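PDB 2HSI: putative peptidase M23 from Pseudomonas aeruginosa PAO1, which binds a zinc ion and, judging by its M23 family, is probably a metalloendopeptidase. Local coordinates for residues A269-P273 and A274-G278. Sequence-based numbering, arbitrary orientation.
Sequences ARVDP and AIFIG
D272 and A274 meet where the chain leaves strand 269-271 and winds into a short helix. Along the D272 side chain, CB lies against the I275 methyl CD1, 3.9 Å away, an apolar contact for the methylene. CG, 3.8 Å from A274 N, stands anti to the backbone N (chi1 -173°), which places the carboxylate beside the first turn. There OD1 accepts the A274 N-H at 3.0 Å, the donor standing well above the carboxylate plane, and OD2 lies 4.0 Å from A274 CB. Aspartate suits this N-cap, being short enough to reach the amide two residues ahead. The D272 main-chain O takes the I275 N-H at 3.2 Å, whereas the bond from F276 N to P273 O is weak. P273 fits the first position of the helix, where the missing N-H costs no helical bond, and its ring packs on W262 and L183. On the strand side, V271 CG2 touches the F276 ring at its edge, 3.6 Å from CE2, while the ring of F222 meets that of F276, their planes at about 35°. This N-capped turn from strand to helix, finished by a Schellman motif at G278, where phi is positive, lies near the zinc site, the P273 side chain about 9 Å from the bound zinc ion.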
loop_
_atom_site.group_PDB
_atom_site.type_symbol
_atom_site.label_atom_id
_atom_site.label_comp_id
_atom_site.label_asym_id
_atom_site.label_seq_id
_atom_site.Cartn_x
_atom_site.Cartn_y
_atom_site.Cartn_z
ATOM N N ALA A 269 -2.967 4.757 -4.738
ATOM C CA ALA A 269 -4.100 3.918 -5.073
ATOM C C ALA A 269 -4.173 2.770 -4.077
ATOM O O ALA A 269 -3.220 1.981 -3.963
ATOM C CB ALA A 269 -3.965 3.388 -6.495
ATOM N N ARG A 270 -5.287 2.678 -3.347
ATOM C CA ARG A 270 -5.528 1.521 -2.474
ATOM C C ARG A 270 -5.811 0.282 -3.302
ATOM O O ARG A 270 -6.694 0.271 -4.174
ATOM C CB ARG A 270 -6.668 1.755 -1.468
ATOM C CG ARG A 270 -6.222 2.293 -0.106
ATOM C CD ARG A 270 -6.327 3.798 -0.054
ATOM N NE ARG A 270 -5.130 4.418 -0.575
ATOM C CZ ARG A 270 -5.067 5.615 -1.149
ATOM N NH1 ARG A 270 -6.137 6.381 -1.309
ATOM N NH2 ARG A 270 -3.905 6.050 -1.573
ATOM N N VAL A 271 -5.035 -0.759 -3.027
ATOM C CA VAL A 271 -5.117 -1.999 -3.769
ATOM C C VAL A 271 -5.322 -3.170 -2.819
ATOM O O VAL A 271 -5.201 -3.020 -1.597
ATOM C CB VAL A 271 -3.882 -2.216 -4.698
ATOM C CG1 VAL A 271 -3.786 -1.095 -5.736
ATOM C CG2 VAL A 271 -2.583 -2.357 -3.885
ATOM N N ASP A 272 -5.670 -4.319 -3.391
ATOM C CA ASP A 272 -5.997 -5.527 -2.647
ATOM C C ASP A 272 -4.762 -6.122 -1.974
ATOM O O ASP A 272 -3.872 -6.654 -2.654
ATOM C CB ASP A 272 -6.633 -6.545 -3.603
ATOM C CG ASP A 272 -7.168 -7.783 -2.900
ATOM O OD1 ASP A 272 -7.078 -7.903 -1.659
ATOM O OD2 ASP A 272 -7.703 -8.653 -3.617
ATOM N N PRO A 273 -4.709 -6.057 -0.631
ATOM C CA PRO A 273 -3.559 -6.594 0.089
ATOM C C PRO A 273 -3.364 -8.099 -0.103
ATOM O O PRO A 273 -2.245 -8.577 0.059
ATOM C CB PRO A 273 -3.891 -6.271 1.552
ATOM C CG PRO A 273 -4.807 -5.096 1.457
ATOM C CD PRO A 273 -5.682 -5.471 0.306
ATOM N N ALA A 274 -4.431 -8.818 -0.475
ATOM C CA ALA A 274 -4.364 -10.266 -0.728
ATOM C C ALA A 274 -3.410 -10.636 -1.880
ATOM O O ALA A 274 -2.810 -11.699 -1.858
ATOM C CB ALA A 274 -5.755 -10.853 -0.969
ATOM N N ILE A 275 -3.271 -9.743 -2.860
ATOM C CA ILE A 275 -2.325 -9.918 -3.980
ATOM C C ILE A 275 -0.893 -10.129 -3.460
ATOM O O ILE A 275 -0.183 -11.047 -3.888
ATOM C CB ILE A 275 -2.394 -8.699 -4.949
ATOM C CG1 ILE A 275 -3.770 -8.628 -5.626
ATOM C CG2 ILE A 275 -1.250 -8.718 -6.007
ATOM C CD1 ILE A 275 -4.016 -7.349 -6.383
ATOM N N PHE A 276 -0.511 -9.309 -2.483
ATOM C CA PHE A 276 0.841 -9.289 -1.936
ATOM C C PHE A 276 1.172 -10.460 -1.011
ATOM O O PHE A 276 2.342 -10.771 -0.800
ATOM C CB PHE A 276 1.075 -7.958 -1.210
ATOM C CG PHE A 276 0.947 -6.765 -2.107
ATOM C CD1 PHE A 276 2.057 -6.270 -2.782
ATOM C CD2 PHE A 276 -0.290 -6.157 -2.304
ATOM C CE1 PHE A 276 1.945 -5.181 -3.628
ATOM C CE2 PHE A 276 -0.410 -5.077 -3.154
ATOM C CZ PHE A 276 0.711 -4.585 -3.814
ATOM N N ILE A 277 0.149 -11.093 -0.449
ATOM C CA ILE A 277 0.365 -12.249 0.428
ATOM C C ILE A 277 0.136 -13.575 -0.316
ATOM O O ILE A 277 0.322 -14.652 0.248
ATOM C CB ILE A 277 -0.474 -12.156 1.753
ATOM C CG1 ILE A 277 -1.982 -12.171 1.467
ATOM C CG2 ILE A 277 -0.064 -10.905 2.571
ATOM C CD1 ILE A 277 -2.864 -12.152 2.717
ATOM N N GLY A 278 -0.254 -13.473 -1.587
ATOM C CA GLY A 278 -0.517 -14.634 -2.440
ATOM C C GLY A 278 -1.928 -15.203 -2.360
ATOM O O GLY A 278 -2.122 -16.400 -2.579
#